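Local coordinates for enhancer of mrna-decapping protein 3 (Homo sapiens, PDB 2VC8), which binds single-stranded RNA and promotes mRNA decapping and decay as a partner of DCP1A and DDX6, this chain being its LSm domain, at residues 5-17 with 25-39. Numbering follows the deposited sequence. Where two conformers were deposited one is given.
Sequences TDWLGSIVSINCG and GRVSAVDQVSQTISL
R26 lays its bent side chain back over the start of strand 11-15. CB and CG pass beside S10 O, CD closes on G9 O, and the guanidinium settles on I11, whose CG1 lies 3.6 Å from NH1 over one face; CZ is near I11 CG1 and CD1, NH2 near CD1. NH1 donates to G9 O (3.1 Å), which sits at the guanidinium edge, near its plane; the bond and the I11 carbons on one face probably limit its turning. Next to it the backbones pair: V12 and G25 exchange two hydrogen bonds, V27 N gives a nearly straight one to S10 O (2.8 Å, 172°), and G9 N donates to V27 O. This is the first antiparallel hairpin of the divergent Sm fold of EDC3, in which strand 25-31, strongly inclined to strand 11-15 (104°), runs alongside residues 5-10 and turns back into strand 36-39. V27 points toward segment 5-17. With CG1 anti to the backbone N (chi1 179°), CG2 is turned to V12 CG2 (3.7 Å) and S10 OG (3.4 Å), while CB and CG1 lie against W7 O. An alanine here is likely to open a gap beside the W7-S10 turn and leave V12 CG2 with less to pack on. W7 O accepts from both S10 N and S10 OG, the hydroxyl bond lying in its plane on a lone pair. Deeper in the barrel interior, I14 CD1 reaches tip to tip toward I37 CG2 (3.8 Å); F56 of strand 53-57 covers I14 and L39. I37 CD1 touches W7 CB at 4.0 Å, and the W7 side chain also touches L64 and I66 of strand 63-66.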
ATOM      1  N   THR A   5      -2.366  -9.155  -8.766  1.00 52.46           N
ATOM      2  CA  THR A   5      -1.399  -8.043  -8.946  1.00 46.88           C
ATOM      3  C   THR A   5      -2.084  -6.795  -9.501  1.00 48.77           C
ATOM      4  O   THR A   5      -1.416  -5.807  -9.845  1.00 43.16           O
ATOM      5  CB  THR A   5      -0.255  -8.442  -9.879  1.00 49.20           C
ATOM      6  OG1 THR A   5      -0.785  -8.968 -11.103  1.00 51.20           O
ATOM      7  CG2 THR A   5       0.631  -9.473  -9.208  1.00 50.61           C
ATOM      8  N   ASP A   6      -3.415  -6.855  -9.569  1.00 44.78           N
ATOM      9  CA  ASP A   6      -4.226  -5.763 -10.074  1.00 46.42           C
ATOM     10  C   ASP A   6      -4.067  -4.462  -9.272  1.00 37.69           C
ATOM     11  O   ASP A   6      -4.236  -3.398  -9.854  1.00 36.91           O
ATOM     12  CB  ASP A   6      -5.701  -6.178 -10.171  1.00 40.87           C
ATOM     13  CG  ASP A   6      -5.902  -7.365 -11.128  1.00 50.07           C
ATOM     14  OD1 ASP A   6      -4.905  -7.770 -11.791  1.00 51.39           O
ATOM     15  OD2 ASP A   6      -7.036  -7.894 -11.215  1.00 45.08           O
ATOM     16  N   TRP A   7      -3.708  -4.534  -7.985  1.00 28.79           N
ATOM     17  CA  TRP A   7      -3.539  -3.288  -7.152  1.00 26.22           C
ATOM     18  C   TRP A   7      -2.372  -2.370  -7.639  1.00 21.23           C
ATOM     19  O   TRP A   7      -2.304  -1.146  -7.301  1.00 21.83           O
ATOM     20  CB  TRP A   7      -3.315  -3.634  -5.672  1.00 32.59           C
ATOM     21  CG  TRP A   7      -4.328  -4.593  -4.984  1.00 30.43           C
ATOM     22  CD1 TRP A   7      -4.044  -5.813  -4.403  1.00 33.87           C
ATOM     23  CD2 TRP A   7      -5.733  -4.403  -4.815  1.00 28.76           C
ATOM     24  NE1 TRP A   7      -5.188  -6.373  -3.888  1.00 33.52           N
ATOM     25  CE2 TRP A   7      -6.239  -5.530  -4.122  1.00 31.66           C
ATOM     26  CE3 TRP A   7      -6.616  -3.381  -5.163  1.00 30.24           C
ATOM     27  CZ2 TRP A   7      -7.600  -5.672  -3.809  1.00 37.13           C
ATOM     28  CZ3 TRP A   7      -7.977  -3.525  -4.844  1.00 36.18           C
ATOM     29  CH2 TRP A   7      -8.449  -4.654  -4.173  1.00 37.03           C
ATOM     30  N   LEU A   8      -1.445  -2.911  -8.429  1.00 24.55           N
ATOM     31  CA  LEU A   8      -0.230  -2.185  -8.822  1.00 21.27           C
ATOM     32  C   LEU A   8      -0.536  -0.838  -9.429  1.00 19.10           C
ATOM     33  O   LEU A   8      -1.351  -0.757 -10.339  1.00 23.76           O
ATOM     34  CB  LEU A   8       0.627  -3.025  -9.754  1.00 24.44           C
ATOM     35  CG  LEU A   8       1.997  -2.457 -10.156  1.00 27.80           C
ATOM     36  CD1 LEU A   8       3.016  -2.387  -8.961  1.00 29.32           C
ATOM     37  CD2 LEU A   8       2.587  -3.243 -11.306  1.00 32.85           C
ATOM     38  N   GLY A   9       0.069   0.221  -8.896  1.00 18.53           N
ATOM     39  CA  GLY A   9      -0.120   1.569  -9.438  1.00 17.17           C
ATOM     40  C   GLY A   9      -1.300   2.353  -8.842  1.00 17.84           C
ATOM     41  O   GLY A   9      -1.478   3.546  -9.108  1.00 18.22           O
ATOM     42  N   SER A  10      -2.164   1.666  -8.123  1.00 16.36           N
ATOM     43  CA  SER A  10      -3.213   2.375  -7.402  0.50 15.68           C
ATOM     44  C   SER A  10      -2.631   3.211  -6.281  1.00 12.98           C
ATOM     45  O   SER A  10      -1.450   3.055  -5.899  1.00 16.06           O
ATOM     46  CB  SER A  10      -4.218   1.396  -6.851  0.50 15.31           C
ATOM     47  OG  SER A  10      -3.572   0.584  -5.916  0.50 15.45           O
ATOM     48  N   ILE A  11      -3.428   4.126  -5.777  1.00 13.31           N
ATOM     49  CA  ILE A  11      -3.106   4.739  -4.499  0.50 14.07           C
ATOM     50  C   ILE A  11      -4.127   4.216  -3.492  1.00 13.69           C
ATOM     51  O   ILE A  11      -5.304   4.203  -3.760  1.00 13.40           O
ATOM     52  CB  ILE A  11      -3.169   6.296  -4.523  0.50 13.27           C
ATOM     53  CG1 ILE A  11      -2.353   6.914  -5.705  0.50 15.69           C
ATOM     54  CG2 ILE A  11      -2.699   6.889  -3.190  0.50 14.03           C
ATOM     55  CD1 ILE A  11      -2.428   8.447  -5.785  0.50 22.81           C
ATOM     56  N   VAL A  12      -3.619   3.745  -2.369  1.00 12.89           N
ATOM     57  CA  VAL A  12      -4.450   3.018  -1.393  1.00 12.44           C
ATOM     58  C   VAL A  12      -4.220   3.520   0.021  1.00 12.18           C
ATOM     59  O   VAL A  12      -3.206   4.125   0.321  1.00 13.81           O
ATOM     60  CB  VAL A  12      -4.217   1.486  -1.438  1.00 12.28           C
ATOM     61  CG1 VAL A  12      -4.508   0.953  -2.818  1.00 14.13           C
ATOM     62  CG2 VAL A  12      -2.843   1.101  -0.943  1.00 14.22           C
ATOM     63  N   SER A  13      -5.169   3.214   0.881  1.00 13.13           N
ATOM     64  CA  SER A  13      -5.037   3.349   2.304  1.00 13.40           C
ATOM     65  C   SER A  13      -5.141   1.918   2.849  1.00 11.22           C
ATOM     66  O   SER A  13      -6.102   1.247   2.547  1.00 18.57           O
ATOM     67  CB  SER A  13      -6.169   4.191   2.856  1.00 19.29           C
ATOM     68  OG  SER A  13      -6.090   4.247   4.254  1.00 21.19           O
ATOM     69  N   ILE A  14      -4.127   1.398   3.567  0.50 15.99           N
ATOM     70  CA  ILE A  14      -4.041   0.012   4.112  0.50 12.01           C
ATOM     71  C   ILE A  14      -4.109   0.137   5.670  0.50 13.29           C
ATOM     72  O   ILE A  14      -3.195   0.728   6.244  0.50 11.89           O
ATOM     73  CB  ILE A  14      -2.682  -0.608   3.708  0.50 13.14           C
ATOM     74  CG1 ILE A  14      -2.635  -0.920   2.201  0.50 14.72           C
ATOM     75  CG2 ILE A  14      -2.360  -1.919   4.469  0.50 11.58           C
ATOM     76  CD1 ILE A  14      -1.289  -1.448   1.754  0.50 14.05           C
ATOM     77  N   ASN A  15      -5.172  -0.387   6.331  1.00 15.34           N
ATOM     78  CA  ASN A  15      -5.301  -0.436   7.771  1.00 16.45           C
ATOM     79  C   ASN A  15      -4.724  -1.752   8.225  1.00 14.74           C
ATOM     80  O   ASN A  15      -5.167  -2.780   7.780  1.00 16.07           O
ATOM     81  CB  ASN A  15      -6.763  -0.343   8.155  1.00 16.73           C
ATOM     82  CG  ASN A  15      -6.965  -0.060   9.607  1.00 20.83           C
ATOM     83  OD1 ASN A  15      -6.134  -0.413  10.461  1.00 20.72           O
ATOM     84  ND2 ASN A  15      -8.098   0.560   9.908  1.00 26.87           N
ATOM     85  N   CYS A  16      -3.740  -1.708   9.099  1.00 16.45           N
ATOM     86  CA  CYS A  16      -3.109  -2.927   9.567  0.50 20.35           C
ATOM     87  C   CYS A  16      -3.546  -3.289  10.975  1.00 22.30           C
ATOM     88  O   CYS A  16      -2.966  -4.201  11.616  1.00 27.69           O
ATOM     89  CB  CYS A  16      -1.603  -2.811   9.420  0.50 26.70           C
ATOM     90  SG  CYS A  16      -1.041  -3.472   7.854  0.50 26.79           S
ATOM     91  N   GLY A  17      -4.605  -2.660  11.438  1.00 22.60           N
ATOM     92  CA  GLY A  17      -5.178  -3.028  12.752  1.00 24.77           C
ATOM     93  C   GLY A  17      -4.685  -2.107  13.844  1.00 24.32           C
ATOM     94  O   GLY A  17      -3.871  -1.215  13.606  1.00 24.73           O
ATOM     95  N   GLY A  25      -0.509   5.364   0.373  1.00 12.56           N
ATOM     96  CA  GLY A  25       0.520   5.560  -0.632  1.00 15.43           C
ATOM     97  C   GLY A  25       0.250   4.896  -1.925  1.00 14.22           C
ATOM     98  O   GLY A  25      -0.691   4.124  -2.068  1.00 13.07           O
ATOM     99  N   ARG A  26       1.069   5.191  -2.898  1.00 15.96           N
ATOM    100  CA  ARG A  26       1.067   4.457  -4.126  1.00 12.67           C
ATOM    101  C   ARG A  26       1.584   3.028  -4.012  1.00 14.02           C
ATOM    102  O   ARG A  26       2.646   2.808  -3.434  1.00 16.28           O
ATOM    103  CB  ARG A  26       1.914   5.271  -5.107  1.00 19.66           C
ATOM    104  CG  ARG A  26       2.089   4.577  -6.446  1.00 23.67           C
ATOM    105  CD  ARG A  26       1.210   5.021  -7.463  1.00 27.63           C
ATOM    106  NE  ARG A  26       1.375   6.447  -7.741  1.00 37.46           N
ATOM    107  CZ  ARG A  26       0.455   7.140  -8.395  1.00 34.14           C
ATOM    108  NH1 ARG A  26      -0.666   6.565  -8.831  1.00 34.44           N
ATOM    109  NH2 ARG A  26       0.624   8.423  -8.588  1.00 29.33           N
ATOM    110  N   VAL A  27       0.869   2.087  -4.613  1.00 14.89           N
ATOM    111  CA  VAL A  27       1.271   0.679  -4.668  1.00 15.20           C
ATOM    112  C   VAL A  27       2.360   0.521  -5.726  1.00 15.60           C
ATOM    113  O   VAL A  27       2.085   0.647  -6.947  1.00 18.84           O
ATOM    114  CB  VAL A  27       0.103  -0.284  -4.941  1.00 15.98           C
ATOM    115  CG1 VAL A  27       0.584  -1.716  -5.003  1.00 17.25           C
ATOM    116  CG2 VAL A  27      -0.952  -0.109  -3.827  1.00 16.27           C
ATOM    117  N   SER A  28       3.583   0.323  -5.251  1.00 15.59           N
ATOM    118  CA  SER A  28       4.742   0.173  -6.113  1.00 17.62           C
ATOM    119  C   SER A  28       5.059  -1.234  -6.467  1.00 18.61           C
ATOM    120  O   SER A  28       5.830  -1.471  -7.389  1.00 20.42           O
ATOM    121  CB  SER A  28       5.959   0.791  -5.449  1.00 21.73           C
ATOM    122  OG  SER A  28       6.142   0.280  -4.137  1.00 25.33           O
ATOM    123  N   ALA A  29       4.572  -2.159  -5.669  1.00 17.83           N
ATOM    124  CA  ALA A  29       4.830  -3.583  -5.909  1.00 17.19           C
ATOM    125  C   ALA A  29       3.782  -4.468  -5.307  1.00 18.90           C
ATOM    126  O   ALA A  29       3.192  -4.115  -4.278  1.00 19.22           O
ATOM    127  CB  ALA A  29       6.318  -3.997  -5.438  1.00 20.12           C
ATOM    128  N   VAL A  30       3.548  -5.636  -5.926  1.00 20.31           N
ATOM    129  CA  VAL A  30       2.670  -6.664  -5.363  1.00 19.06           C
ATOM    130  C   VAL A  30       3.382  -7.997  -5.581  1.00 24.81           C
ATOM    131  O   VAL A  30       3.732  -8.329  -6.705  1.00 28.70           O
ATOM    132  CB  VAL A  30       1.281  -6.722  -6.044  1.00 24.86           C
ATOM    133  CG1 VAL A  30       0.428  -7.881  -5.510  1.00 33.74           C
ATOM    134  CG2 VAL A  30       0.534  -5.409  -5.915  1.00 22.84           C
ATOM    135  N   ASP A  31       3.564  -8.774  -4.534  1.00 21.82           N
ATOM    136  CA  ASP A  31       4.229 -10.077  -4.638  1.00 23.83           C
ATOM    137  C   ASP A  31       3.197 -11.152  -4.418  1.00 20.95           C
ATOM    138  O   ASP A  31       2.730 -11.339  -3.283  1.00 23.47           O
ATOM    139  CB  ASP A  31       5.358 -10.175  -3.610  1.00 24.99           C
ATOM    140  CG  ASP A  31       6.088 -11.510  -3.674  1.00 31.24           C
ATOM    141  OD1 ASP A  31       5.554 -12.456  -4.268  1.00 31.48           O
ATOM    142  OD2 ASP A  31       7.174 -11.610  -3.072  1.00 38.58           O
ATOM    143  N   GLN A  32       2.817 -11.870  -5.475  1.00 26.40           N
ATOM    144  CA  GLN A  32       1.770 -12.902  -5.350  1.00 30.94           C
ATOM    145  C   GLN A  32       2.205 -14.132  -4.558  1.00 32.51           C
ATOM    146  O   GLN A  32       1.383 -14.812  -3.956  1.00 43.46           O
ATOM    147  CB  GLN A  32       1.266 -13.341  -6.730  1.00 40.67           C
ATOM    148  CG  GLN A  32       0.546 -12.249  -7.474  1.00 46.73           C
ATOM    149  CD  GLN A  32      -0.145 -12.781  -8.721  1.00 56.89           C
ATOM    150  OE1 GLN A  32       0.204 -12.411  -9.847  1.00 66.37           O
ATOM    151  NE2 GLN A  32      -1.116 -13.673  -8.528  1.00 62.28           N
ATOM    152  N   VAL A  33       3.497 -14.400  -4.528  1.00 28.03           N
ATOM    153  CA  VAL A  33       3.976 -15.592  -3.831  1.00 28.74           C
ATOM    154  C   VAL A  33       3.988 -15.363  -2.331  1.00 31.06           C
ATOM    155  O   VAL A  33       3.425 -16.149  -1.591  1.00 30.82           O
ATOM    156  CB  VAL A  33       5.377 -15.972  -4.306  1.00 31.65           C
ATOM    157  CG1 VAL A  33       5.807 -17.303  -3.635  1.00 33.95           C
ATOM    158  CG2 VAL A  33       5.418 -16.075  -5.830  1.00 39.68           C
ATOM    159  N   SER A  34       4.610 -14.278  -1.886  1.00 33.12           N
ATOM    160  CA  SER A  34       4.644 -13.945  -0.460  0.50 26.85           C
ATOM    161  C   SER A  34       3.349 -13.244  -0.012  1.00 21.16           C
ATOM    162  O   SER A  34       3.142 -13.010   1.174  1.00 26.88           O
ATOM    163  CB  SER A  34       5.854 -13.083  -0.147  0.50 33.98           C
ATOM    164  OG  SER A  34       7.053 -13.807  -0.386  0.50 36.18           O
ATOM    165  N   GLN A  35       2.486 -12.896  -0.954  1.00 20.62           N
ATOM    166  CA  GLN A  35       1.221 -12.272  -0.645  1.00 20.77           C
ATOM    167  C   GLN A  35       1.433 -10.931   0.064  1.00 17.23           C
ATOM    168  O   GLN A  35       0.879 -10.661   1.146  1.00 19.43           O
ATOM    169  CB  GLN A  35       0.318 -13.207   0.164  1.00 22.01           C
ATOM    170  CG  GLN A  35      -0.080 -14.471  -0.607  1.00 26.62           C
ATOM    171  CD  GLN A  35      -1.070 -15.388   0.138  1.00 27.57           C
ATOM    172  OE1 GLN A  35      -1.016 -15.538   1.348  1.00 39.92           O
ATOM    173  NE2 GLN A  35      -1.969 -15.989  -0.609  1.00 36.61           N
ATOM    174  N   THR A  36       2.223 -10.073  -0.568  1.00 17.50           N
ATOM    175  CA  THR A  36       2.520  -8.748  -0.016  1.00 17.00           C
ATOM    176  C   THR A  36       2.183  -7.640  -1.001  1.00 15.28           C
ATOM    177  O   THR A  36       2.104  -7.813  -2.212  1.00 18.32           O
ATOM    178  CB  THR A  36       3.996  -8.626   0.408  1.00 17.39           C
ATOM    179  OG1 THR A  36       4.797  -8.687  -0.736  1.00 19.78           O
ATOM    180  CG2 THR A  36       4.440  -9.725   1.376  1.00 19.70           C
ATOM    181  N   ILE A  37       2.085  -6.476  -0.425  1.00 15.61           N
ATOM    182  CA  ILE A  37       1.852  -5.264  -1.165  0.50 17.02           C
ATOM    183  C   ILE A  37       2.772  -4.152  -0.622  1.00 14.27           C
ATOM    184  O   ILE A  37       2.940  -4.013   0.607  1.00 15.49           O
ATOM    185  CB  ILE A  37       0.383  -4.942  -1.102  0.50 17.07           C
ATOM    186  CG1 ILE A  37       0.031  -3.752  -1.990  0.50 18.08           C
ATOM    187  CG2 ILE A  37      -0.052  -4.778   0.358  0.50 20.63           C
ATOM    188  CD1 ILE A  37      -1.469  -3.548  -2.095  0.50 20.27           C
ATOM    189  N   SER A  38       3.431  -3.451  -1.539  1.00 14.96           N
ATOM    190  CA  SER A  38       4.432  -2.408  -1.171  1.00 14.61           C
ATOM    191  C   SER A  38       3.938  -1.048  -1.519  1.00 13.23           C
ATOM    192  O   SER A  38       3.397  -0.844  -2.639  1.00 15.60           O
ATOM    193  CB  SER A  38       5.750  -2.668  -1.904  1.00 16.30           C
ATOM    194  OG  SER A  38       6.247  -3.997  -1.643  1.00 17.23           O
ATOM    195  N   LEU A  39       4.112  -0.105  -0.596  1.00 13.73           N
ATOM    196  CA  LEU A  39       3.787   1.308  -0.806  1.00 13.89           C
ATOM    197  C   LEU A  39       5.056   2.139  -0.861  1.00 14.60           C
ATOM    198  O   LEU A  39       5.966   1.959  -0.092  1.00 15.77           O
ATOM    199  CB  LEU A  39       2.925   1.860   0.319  1.00 15.10           C
ATOM    200  CG  LEU A  39       1.602   1.141   0.613  1.00 14.18           C
ATOM    201  CD1 LEU A  39       0.865   1.900   1.665  1.00 16.07           C
ATOM    202  CD2 LEU A  39       0.774   0.868  -0.699  1.00 15.05           C
TER